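PDB 7LKK: aminofutalosine deaminase from Helicobacter pylori, which deaminates aminofutalosine in the menaquinone pathway, and probably adenosine as well, as a metal-dependent hydrolase of the amidohydrolase family. Local coordinates for residues His270-His275 with Ala369-Leu374; Leu229-Asn234 with Phe252-Glu257; Asp340-Phe345 with Gln404-Ala409; Met15-Gly20 with Val39-Lys44. One frame throughout, in Å; residues are numbered along the deposited sequence. Where two conformers were deposited one is given.

Interaction 1: His270-His275 with Ala369-Leu374. With EDO (1,2-ethanediol), chain H.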
# COMPACT_ATOMS: atom_id res chain seq x y z
N HIS A 270 22.83 -4.85 -22.93
CA HIS A 270 22.21 -3.98 -21.94
C HIS A 270 20.73 -4.32 -21.92
O HIS A 270 19.94 -3.79 -22.71
CB HIS A 270 22.47 -2.51 -22.28
CG HIS A 270 21.88 -1.54 -21.30
ND1 HIS A 270 22.63 -0.53 -20.73
CD2 HIS A 270 20.63 -1.41 -20.81
CE1 HIS A 270 21.86 0.18 -19.92
NE2 HIS A 270 20.64 -0.34 -19.94
N THR A 271 20.33 -5.21 -21.01
CA THR A 271 18.98 -5.76 -21.00
C THR A 271 18.35 -5.59 -19.63
O THR A 271 18.95 -5.94 -18.61
CB THR A 271 18.98 -7.24 -21.39
OG1 THR A 271 19.50 -7.39 -22.71
CG2 THR A 271 17.57 -7.81 -21.35
N LEU A 272 17.13 -5.06 -19.61
CA LEU A 272 16.32 -4.98 -18.39
C LEU A 272 15.56 -6.28 -18.21
O LEU A 272 14.86 -6.74 -19.13
CB LEU A 272 15.35 -3.81 -18.45
CG LEU A 272 15.84 -2.38 -18.19
CD1 LEU A 272 16.81 -1.91 -19.27
CD2 LEU A 272 14.66 -1.43 -18.09
N PHE A 273 15.68 -6.88 -17.03
CA PHE A 273 14.95 -8.09 -16.66
C PHE A 273 13.90 -7.70 -15.62
O PHE A 273 14.25 -7.24 -14.53
CB PHE A 273 15.88 -9.16 -16.11
CG PHE A 273 16.63 -9.91 -17.17
CD1 PHE A 273 17.77 -9.37 -17.74
CD2 PHE A 273 16.20 -11.15 -17.60
CE1 PHE A 273 18.46 -10.06 -18.72
CE2 PHE A 273 16.89 -11.84 -18.58
CZ PHE A 273 18.02 -11.29 -19.14
N VAL A 274 12.62 -7.88 -15.97
CA VAL A 274 11.50 -7.41 -15.16
C VAL A 274 10.92 -8.57 -14.37
O VAL A 274 10.82 -9.70 -14.87
CB VAL A 274 10.43 -6.75 -16.05
CG1 VAL A 274 9.33 -6.14 -15.20
CG2 VAL A 274 11.06 -5.69 -16.94
N HIS A 275 10.54 -8.28 -13.11
CA HIS A 275 9.86 -9.18 -12.18
C HIS A 275 10.84 -10.12 -11.48
O HIS A 275 11.34 -9.79 -10.40
CB HIS A 275 8.74 -9.95 -12.89
CG HIS A 275 7.72 -9.07 -13.54
ND1 HIS A 275 7.03 -8.10 -12.85
CD2 HIS A 275 7.30 -8.99 -14.82
CE1 HIS A 275 6.21 -7.47 -13.67
NE2 HIS A 275 6.35 -7.99 -14.88
N ALA A 369 17.71 5.35 -13.89
CA ALA A 369 18.47 6.12 -14.87
C ALA A 369 19.56 5.26 -15.51
O ALA A 369 19.76 5.32 -16.73
CB ALA A 369 19.08 7.36 -14.22
N LYS A 370 20.26 4.47 -14.71
CA LYS A 370 21.28 3.57 -15.25
C LYS A 370 20.66 2.50 -16.14
O LYS A 370 21.23 2.14 -17.17
CB LYS A 370 22.07 2.93 -14.11
CG LYS A 370 23.11 3.83 -13.48
CD LYS A 370 23.89 4.63 -14.52
CE LYS A 370 23.60 6.12 -14.42
NZ LYS A 370 24.74 6.94 -14.90
N ALA A 371 19.49 2.00 -15.76
CA ALA A 371 18.83 0.98 -16.57
C ALA A 371 18.44 1.53 -17.94
O ALA A 371 18.57 0.83 -18.95
CB ALA A 371 17.60 0.44 -15.84
N LEU A 372 17.97 2.76 -18.00
CA LEU A 372 17.54 3.37 -19.25
C LEU A 372 18.67 4.12 -19.97
O LEU A 372 18.41 4.76 -20.99
CB LEU A 372 16.35 4.30 -19.00
CG LEU A 372 14.94 3.68 -19.07
CD1 LEU A 372 14.82 2.33 -18.37
CD2 LEU A 372 13.87 4.64 -18.56
N ALA A 373 19.90 4.09 -19.44
CA ALA A 373 21.04 4.79 -20.05
C ALA A 373 20.71 6.27 -20.26
O ALA A 373 20.95 6.85 -21.33
CB ALA A 373 21.48 4.13 -21.36
N LEU A 374 20.16 6.87 -19.21
CA LEU A 374 19.72 8.26 -19.15
C LEU A 374 20.71 9.06 -18.31
O LEU A 374 21.25 8.52 -17.35
CB LEU A 374 18.33 8.26 -18.47
CG LEU A 374 17.01 8.28 -19.26
CD1 LEU A 374 16.50 9.61 -19.77
CD2 LEU A 374 17.38 7.41 -20.52
C1 EDO H . 22.78 -4.79 -26.90
O1 EDO H . 22.15 -4.26 -25.73
C2 EDO H . 23.23 -3.64 -27.80
O2 EDO H . 22.08 -3.03 -28.39
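A single side-chain-to-backbone hydrogen bond, backed by a small leucine-alanine packing patch, joins barrel strand 270-275 to the C-terminal end of the short helix that runs into segment 369-374. The strand belongs to the TIM-type barrel, lying between strands 218-222 and 294-298, and its last residue, His275, reaches the active site, where NE2 bonds the inhibitor. The helix contact is made at the other end of the strand. There the His270 side chain leaves the strand with CG anti to the backbone N (chi1 -179°), which carries the imidazole out to the helix end. His270 NE2 donates to Ala371 O at 2.6 Å, a short and nearly straight bond (163° at the hydrogen). The oxygen lies close to the ring plane, but the nitrogen sits above the plane of the carbonyl. Lys370 O also lies at the ring edge, 3.4 Å from His270 CE1. The helix closes in a Schellman motif: Ala373 has positive phi, and Leu374 N bonds back to Ala369 O at 3.0 Å. Two residues along the strand, Leu272 continues the contact without a hydrogen bond: its CD1 lies 3.3 Å from Ala371 O, its CG stands 4.1 Å from Ala371 CB, and its CD2 meets Leu372 CD1 at 3.8 Å, the two leucines crossing at about a right angle. Phe295 of the neighbouring strand packs against the His270 ring, while His270 N donates to O1 of an ethanediol at 2.9 Å. The bond requires a proton on NE2, and the carbonyls at the helix C-terminus would probably favour the protonated imidazole.

Interaction 2: Leu229-Asn234 with Phe252-Glu257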
# COMPACT_ATOMS: atom_id res chain seq x y z
N LEU A 229 7.82 -20.81 -14.50
CA LEU A 229 8.98 -21.57 -14.04
C LEU A 229 8.81 -23.06 -14.33
O LEU A 229 9.76 -23.72 -14.79
CB LEU A 229 9.19 -21.34 -12.54
CG LEU A 229 10.35 -22.11 -11.89
CD1 LEU A 229 11.68 -21.68 -12.49
CD2 LEU A 229 10.34 -21.91 -10.38
N GLU A 230 7.62 -23.61 -14.07
CA GLU A 230 7.38 -25.02 -14.35
C GLU A 230 7.42 -25.30 -15.84
O GLU A 230 7.88 -26.37 -16.27
CB GLU A 230 6.03 -25.45 -13.78
CG GLU A 230 5.93 -25.47 -12.27
CD GLU A 230 4.49 -25.56 -11.79
OE1 GLU A 230 4.26 -25.41 -10.57
OE2 GLU A 230 3.60 -25.78 -12.63
N TRP A 231 6.95 -24.36 -16.66
CA TRP A 231 7.01 -24.51 -18.10
C TRP A 231 8.45 -24.45 -18.60
O TRP A 231 8.90 -25.32 -19.35
CB TRP A 231 6.16 -23.44 -18.78
CG TRP A 231 5.98 -23.64 -20.26
CD1 TRP A 231 6.32 -22.77 -21.25
CD2 TRP A 231 5.40 -24.78 -20.91
NE1 TRP A 231 5.99 -23.29 -22.48
CE2 TRP A 231 5.43 -24.53 -22.30
CE3 TRP A 231 4.87 -25.99 -20.46
CZ2 TRP A 231 4.94 -25.44 -23.23
CZ3 TRP A 231 4.38 -26.89 -21.39
CH2 TRP A 231 4.42 -26.61 -22.76
N VAL A 232 9.19 -23.42 -18.18
CA VAL A 232 10.55 -23.22 -18.67
C VAL A 232 11.45 -24.39 -18.25
O VAL A 232 12.23 -24.90 -19.05
CB VAL A 232 11.10 -21.87 -18.17
CG1 VAL A 232 12.61 -21.81 -18.34
CG2 VAL A 232 10.42 -20.73 -18.91
N GLU A 233 11.32 -24.83 -17.00
CA GLU A 233 12.24 -25.84 -16.49
C GLU A 233 11.87 -27.25 -16.93
O GLU A 233 12.76 -28.03 -17.29
CB GLU A 233 12.31 -25.76 -14.96
CG GLU A 233 13.14 -24.60 -14.42
CD GLU A 233 14.50 -24.49 -15.10
OE1 GLU A 233 14.89 -23.36 -15.46
OE2 GLU A 233 15.18 -25.52 -15.26
N ASN A 234 10.58 -27.59 -16.92
CA ASN A 234 10.17 -28.98 -17.10
C ASN A 234 9.06 -29.18 -18.13
O ASN A 234 8.57 -30.31 -18.26
CB ASN A 234 9.74 -29.58 -15.76
CG ASN A 234 10.89 -29.73 -14.79
OD1 ASN A 234 11.72 -30.63 -14.93
ND2 ASN A 234 10.96 -28.84 -13.81
N PHE A 252 3.62 -27.99 -27.57
CA PHE A 252 3.37 -28.63 -26.29
C PHE A 252 4.63 -28.70 -25.42
O PHE A 252 4.56 -29.20 -24.29
CB PHE A 252 2.78 -30.04 -26.52
CG PHE A 252 2.71 -30.91 -25.28
CD1 PHE A 252 3.46 -32.07 -25.20
CD2 PHE A 252 1.91 -30.55 -24.21
CE1 PHE A 252 3.41 -32.87 -24.08
CE2 PHE A 252 1.86 -31.35 -23.08
CZ PHE A 252 2.60 -32.51 -23.01
N THR A 253 5.76 -28.21 -25.91
CA THR A 253 6.98 -28.14 -25.12
C THR A 253 7.45 -26.69 -25.03
O THR A 253 7.05 -25.83 -25.82
CB THR A 253 8.09 -29.01 -25.72
OG1 THR A 253 8.34 -28.61 -27.07
CG2 THR A 253 7.69 -30.48 -25.68
N SER A 254 8.31 -26.44 -24.05
CA SER A 254 8.82 -25.09 -23.83
C SER A 254 9.59 -24.60 -25.05
O SER A 254 10.23 -25.37 -25.76
CB SER A 254 9.71 -25.05 -22.60
OG SER A 254 10.32 -23.78 -22.45
N LEU A 255 9.49 -23.29 -25.30
CA LEU A 255 10.29 -22.67 -26.34
C LEU A 255 11.77 -22.59 -25.97
O LEU A 255 12.59 -22.30 -26.84
CB LEU A 255 9.76 -21.27 -26.65
CG LEU A 255 8.27 -21.16 -26.98
CD1 LEU A 255 7.86 -19.71 -27.16
CD2 LEU A 255 7.94 -21.98 -28.22
N TYR A 256 12.11 -22.84 -24.71
CA TYR A 256 13.48 -22.78 -24.23
C TYR A 256 13.71 -23.90 -23.24
O TYR A 256 12.90 -24.08 -22.32
CB TYR A 256 13.78 -21.42 -23.58
CG TYR A 256 13.53 -20.24 -24.50
CD1 TYR A 256 14.53 -19.76 -25.33
CD2 TYR A 256 12.29 -19.61 -24.53
CE1 TYR A 256 14.30 -18.69 -26.17
CE2 TYR A 256 12.05 -18.54 -25.36
CZ TYR A 256 13.07 -18.08 -26.18
OH TYR A 256 12.84 -17.01 -27.01
N GLU A 257 14.79 -24.66 -23.42
CA GLU A 257 15.12 -25.76 -22.52
C GLU A 257 15.91 -25.21 -21.34
O GLU A 257 17.14 -25.17 -21.34
CB GLU A 257 15.90 -26.85 -23.25
CG GLU A 257 15.97 -28.16 -22.49
CD GLU A 257 14.60 -28.74 -22.19
OE1 GLU A 257 13.80 -28.90 -23.13
OE2 GLU A 257 14.33 -29.03 -21.00
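Trp231 leaves helix 229-234 with CG anti to the backbone N (chi1 -171°), so that its indole swings from the helix flank across the backbone of loop 252-257. From CB the chain leads into the five-membered ring, whose face is taken by Ser254: CB of Ser254 lies 4.2 Å from the ring centroid, 14° off the normal, a CH-pi contact. Ser254 CA follows toward the rim of the same face, 3.6 Å from Trp231 NE1, and the N-H itself is used by the hydroxyl of Tyr243. Farther out, Trp231 CZ2 comes to 3.3 Å from the carbonyl carbon of Thr253. At the tip, Trp231 CH2 meets Phe252 O at 3.0 Å, with the oxygen at the ring edge near its plane; this buried carbonyl oxygen has no hydrogen-bond partner in the model and meets the ring edge at CH2 instead. Ser254 CB also touches the tryptophan's own backbone, 3.4 Å from Trp231 O, and the serine hydroxyl turns back into its own loop to donate to Tyr256 O at 2.6 Å. No hydrogen bond joins the two segments directly. The arrangement is plain packing of a helix-borne tryptophan on an irregular loop, in the excursion that follows barrel strand 218-222 of this amidohydrolase and precedes strand 269-275.

Interaction 3: Asp340-Phe345 with Gln404-Ala409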
# COMPACT_ATOMS: atom_id res chain seq x y z
N ASP A 340 3.01 6.00 -5.06
CA ASP A 340 2.16 4.90 -4.58
C ASP A 340 2.88 3.57 -4.70
O ASP A 340 2.81 2.73 -3.80
CB ASP A 340 0.85 4.87 -5.37
CG ASP A 340 -0.08 6.01 -5.01
OD1 ASP A 340 0.21 6.76 -4.06
OD2 ASP A 340 -1.12 6.16 -5.69
N GLU A 341 3.59 3.35 -5.81
CA GLU A 341 4.32 2.11 -6.01
C GLU A 341 5.43 1.95 -4.97
O GLU A 341 5.69 0.84 -4.49
CB GLU A 341 4.91 2.06 -7.42
CG GLU A 341 5.31 0.67 -7.88
CD GLU A 341 4.12 -0.25 -8.08
OE1 GLU A 341 3.02 0.27 -8.37
OE2 GLU A 341 4.28 -1.48 -7.95
N LEU A 342 6.10 3.05 -4.62
CA LEU A 342 7.17 2.98 -3.63
C LEU A 342 6.63 2.64 -2.25
O LEU A 342 7.26 1.89 -1.50
CB LEU A 342 7.94 4.30 -3.61
CG LEU A 342 8.71 4.59 -4.90
CD1 LEU A 342 9.37 5.97 -4.84
CD2 LEU A 342 9.74 3.51 -5.17
N ARG A 343 5.46 3.17 -1.90
CA ARG A 343 4.84 2.80 -0.62
C ARG A 343 4.40 1.34 -0.63
O ARG A 343 4.53 0.65 0.39
CB ARG A 343 3.66 3.72 -0.32
CG ARG A 343 4.08 5.10 0.18
CD ARG A 343 2.88 5.95 0.55
NE ARG A 343 2.20 6.48 -0.63
CZ ARG A 343 2.53 7.62 -1.23
NH1 ARG A 343 3.53 8.36 -0.77
NH2 ARG A 343 1.85 8.03 -2.30
N ALA A 344 3.88 0.85 -1.76
CA ALA A 344 3.59 -0.57 -1.86
C ALA A 344 4.87 -1.39 -1.71
O ALA A 344 4.86 -2.45 -1.07
CB ALA A 344 2.91 -0.88 -3.20
N PHE A 345 5.97 -0.89 -2.27
CA PHE A 345 7.27 -1.55 -2.14
C PHE A 345 7.68 -1.66 -0.68
O PHE A 345 8.16 -2.71 -0.24
CB PHE A 345 8.30 -0.76 -2.95
CG PHE A 345 9.68 -1.35 -2.96
CD1 PHE A 345 9.98 -2.44 -3.76
CD2 PHE A 345 10.69 -0.79 -2.19
CE1 PHE A 345 11.26 -2.98 -3.78
CE2 PHE A 345 11.97 -1.32 -2.21
CZ PHE A 345 12.25 -2.41 -3.00
N GLN A 404 10.24 9.44 5.67
CA GLN A 404 9.10 10.35 5.80
C GLN A 404 8.70 10.93 4.45
O GLN A 404 7.51 11.13 4.18
CB GLN A 404 9.41 11.47 6.79
CG GLN A 404 9.71 11.00 8.20
CD GLN A 404 8.49 10.52 8.95
OE1 GLN A 404 7.35 10.79 8.55
NE2 GLN A 404 8.71 9.81 10.05
N PHE A 405 9.68 11.21 3.59
CA PHE A 405 9.38 11.66 2.23
C PHE A 405 8.56 10.62 1.48
O PHE A 405 7.52 10.94 0.89
CB PHE A 405 10.67 11.97 1.47
CG PHE A 405 10.47 12.15 -0.00
CD1 PHE A 405 10.07 13.38 -0.51
CD2 PHE A 405 10.67 11.10 -0.89
CE1 PHE A 405 9.88 13.56 -1.87
CE2 PHE A 405 10.48 11.28 -2.24
CZ PHE A 405 10.08 12.50 -2.73
N LEU A 406 9.01 9.37 1.49
CA LEU A 406 8.29 8.31 0.78
C LEU A 406 6.89 8.11 1.34
O LEU A 406 5.96 7.77 0.60
CB LEU A 406 9.08 7.00 0.84
CG LEU A 406 10.38 6.95 0.04
CD1 LEU A 406 11.09 5.62 0.24
CD2 LEU A 406 10.11 7.21 -1.43
N LEU A 407 6.71 8.33 2.64
CA LEU A 407 5.40 8.12 3.26
C LEU A 407 4.43 9.25 2.93
O LEU A 407 3.24 9.00 2.74
CB LEU A 407 5.55 7.98 4.78
CG LEU A 407 6.23 6.70 5.28
CD1 LEU A 407 6.36 6.74 6.80
CD2 LEU A 407 5.45 5.47 4.84
N HIS A 408 4.93 10.49 2.84
CA HIS A 408 4.05 11.64 2.75
C HIS A 408 4.01 12.31 1.38
O HIS A 408 3.08 13.08 1.12
CB HIS A 408 4.43 12.68 3.80
CG HIS A 408 4.36 12.17 5.21
ND1 HIS A 408 3.18 11.77 5.79
CD2 HIS A 408 5.33 11.97 6.14
CE1 HIS A 408 3.42 11.35 7.02
NE2 HIS A 408 4.71 11.46 7.26
N ALA A 409 4.97 12.03 0.50
CA ALA A 409 4.98 12.67 -0.82
C ALA A 409 3.83 12.14 -1.67
O ALA A 409 3.70 10.93 -1.87
CB ALA A 409 6.31 12.42 -1.53
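Arg343 and Leu406 bury the most surface here, with Leu342 completing the contact between helices 340-345 and 404-408, whose axes approach to 9.2 Å at a crossing angle of -118°. The arginine starts with CG anti to its carbonyl carbon, extends at chi2 and bends at chi3 (-77°), which brings the guanidinium over the C-terminal end of the other helix. Its NH1 grips two backbone carbonyls: Ala409 O at 2.8 Å, nearly in the guanidinium plane, and Leu406 O at 2.9 Å by a more bent bond from a tilted position. On the far nitrogen, Arg343 NH2 makes an in-plane salt bridge to Asp340 OD1 at 2.7 Å, one turn back on its own helix. Three acceptors thus fix the rotation of the group, and its positive charge probably suits the negative end of the helix dipole. Beside these polar contacts the leucines meet tip to tip and obliquely, Leu342 CD1 lying 3.7 Å from Leu406 CD2. Asp340 OD2 has a second partner in Ser335. Helix 353-364 packs against the leucine layer, through Ala364 on Leu342 and Ala360 on Leu406, while Ile334 and Tyr93 of the second subunit lie on Arg343 and Leu407, setting the helix pair beside the dimer interface.

Interaction 4: Met15-Gly20 with Val39-Lys44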
# COMPACT_ATOMS: atom_id res chain seq x y z
N MET A 15 18.78 30.36 -19.47
CA MET A 15 19.69 30.93 -18.48
C MET A 15 19.79 30.01 -17.27
O MET A 15 19.05 29.04 -17.10
CB MET A 15 19.21 32.31 -18.06
CG MET A 15 19.48 33.40 -19.08
SD MET A 15 18.69 34.96 -18.65
CE MET A 15 19.17 35.12 -16.93
N GLN A 16 20.75 30.33 -16.40
CA GLN A 16 20.96 29.58 -15.17
C GLN A 16 20.13 30.16 -14.03
O GLN A 16 19.81 31.35 -14.01
CB GLN A 16 22.45 29.59 -14.79
CG GLN A 16 23.34 28.78 -15.71
CD GLN A 16 24.80 28.85 -15.32
OE1 GLN A 16 25.16 29.49 -14.33
NE2 GLN A 16 25.65 28.18 -16.09
N GLU A 17 19.76 29.29 -13.09
CA GLU A 17 19.04 29.70 -11.90
C GLU A 17 19.47 28.81 -10.74
O GLU A 17 20.18 27.82 -10.92
CB GLU A 17 17.52 29.65 -12.11
CG GLU A 17 17.01 28.31 -12.59
CD GLU A 17 15.50 28.28 -12.75
OE1 GLU A 17 14.79 28.86 -11.90
OE2 GLU A 17 15.02 27.68 -13.74
N ILE A 18 19.03 29.18 -9.54
CA ILE A 18 19.35 28.46 -8.32
C ILE A 18 18.04 28.08 -7.64
O ILE A 18 17.13 28.91 -7.52
CB ILE A 18 20.22 29.31 -7.37
CG1 ILE A 18 21.45 29.85 -8.11
CG2 ILE A 18 20.65 28.49 -6.16
CD1 ILE A 18 22.33 30.75 -7.25
N ILE A 19 17.94 26.83 -7.19
CA ILE A 19 16.84 26.38 -6.35
C ILE A 19 17.42 25.62 -5.17
O ILE A 19 18.38 24.85 -5.31
CB ILE A 19 15.82 25.51 -7.11
CG1 ILE A 19 16.49 24.29 -7.74
CG2 ILE A 19 15.08 26.33 -8.15
CD1 ILE A 19 15.50 23.28 -8.29
N GLY A 20 16.85 25.86 -3.98
CA GLY A 20 17.28 25.18 -2.79
C GLY A 20 16.08 24.73 -1.96
O GLY A 20 14.96 25.17 -2.18
N VAL A 39 21.05 24.10 -5.84
CA VAL A 39 21.55 23.61 -7.12
C VAL A 39 21.49 24.75 -8.13
O VAL A 39 20.45 25.39 -8.29
CB VAL A 39 20.74 22.40 -7.63
CG1 VAL A 39 21.20 22.01 -9.03
CG2 VAL A 39 20.87 21.22 -6.68
N VAL A 40 22.61 24.99 -8.82
CA VAL A 40 22.64 25.88 -9.98
C VAL A 40 22.50 25.02 -11.22
O VAL A 40 23.19 24.00 -11.36
CB VAL A 40 23.95 26.70 -10.02
CG1 VAL A 40 23.93 27.64 -11.22
CG2 VAL A 40 24.14 27.47 -8.74
N PHE A 41 21.61 25.42 -12.13
CA PHE A 41 21.36 24.60 -13.30
C PHE A 41 20.87 25.47 -14.45
O PHE A 41 20.17 26.46 -14.25
CB PHE A 41 20.34 23.49 -13.01
CG PHE A 41 18.97 24.00 -12.65
CD1 PHE A 41 18.69 24.42 -11.35
CD2 PHE A 41 17.96 24.05 -13.59
CE1 PHE A 41 17.43 24.88 -11.02
CE2 PHE A 41 16.69 24.52 -13.26
CZ PHE A 41 16.43 24.93 -11.97
N ASP A 42 21.27 25.08 -15.66
CA ASP A 42 20.61 25.54 -16.88
C ASP A 42 19.84 24.36 -17.44
O ASP A 42 18.85 23.93 -16.84
CB ASP A 42 21.62 26.10 -17.89
CG ASP A 42 22.93 25.33 -17.90
OD1 ASP A 42 22.90 24.08 -17.85
OD2 ASP A 42 24.00 25.97 -17.96
N GLU A 43 20.30 23.79 -18.55
CA GLU A 43 19.77 22.51 -18.99
C GLU A 43 20.40 21.34 -18.24
O GLU A 43 19.79 20.28 -18.14
CB GLU A 43 19.97 22.33 -20.50
CG GLU A 43 19.05 23.18 -21.35
CD GLU A 43 19.69 24.48 -21.80
OE1 GLU A 43 20.81 24.78 -21.33
OE2 GLU A 43 19.09 25.20 -22.61
N LYS A 44 21.61 21.53 -17.72
CA LYS A 44 22.30 20.54 -16.92
C LYS A 44 22.53 21.10 -15.52
O LYS A 44 22.44 22.31 -15.30
CB LYS A 44 23.64 20.13 -17.54
CG LYS A 44 23.56 19.71 -19.00
CD LYS A 44 22.84 18.38 -19.16
CE LYS A 44 23.17 17.72 -20.49
NZ LYS A 44 22.25 18.18 -21.57
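Side chains on the two antiparallel strands 17-20 and 39-41 alternate between the faces of the sheet, and each face is packed differently. Glu17 and Phe41, a hydrogen-bonded pair, lie side by side and point the same way. Each places its CG in the crowded position between the backbone N and the carbonyl carbon (chi1 54° for Glu17, 64° for Phe41), which lays the glutamate chain over the ring. Glu17 CG sits 3.9 Å from the Phe41 centroid as a CH-pi contact, and the carboxylate plane stays within 22° of the ring plane. On the same side the Ile19 and Phe41 side chains cross at about a right angle, Ile19 CG1 lying 3.5 Å from Phe41 CE1. The opposite face carries Ile18 and Val40, a non-hydrogen-bonded pair running alongside each other, with Ile18 CG1 3.6 Å from Val40 CG2; Leu54 of helix 51-57 packs on both. Four backbone hydrogen bonds join the strands: Glu17 and Phe41 exchange N-H and C=O in both directions, as do Ile19 and Val39, where Val39 N to Ile19 O is 2.8 Å. At the strand ends, Gln16 lies alongside Asp42, its extended chain giving a weak bond from NE2 to Asp42 OD2 at 3.3 Å. The other oxygen, Asp42 OD1, accepts from Lys44 N at 2.9 Å through its anti lone pair, an Asx turn that begins the bend toward strand 45-50. Strand 62-66 flanks 17-21 on its other edge, so this ladder forms the middle of a four-stranded mixed sheet, part of the small beta domain that accompanies the barrel in many amidohydrolases.

How the interactions relate
Interaction 1 lies nearest the middle of the chain, on a barrel strand whose far end enters the active site, whereas interactions 2 and 4 sit on opposite sides of the chain's centre, about 53 Å apart between centres. Interactions 1 and 3 share a chemistry: in each a side-chain N-H is given to backbone carbonyl oxygen at a helix C-terminus, one oxygen for the imidazole and two for the guanidinium. Their segments alternate along the sequence. Interaction 3 is buried and adjoins the second subunit; the other three are partly buried, and no two share a helix or strand. Interaction 4 relies on backbone pairing instead, and interaction 2 on an indole laid against loop backbone.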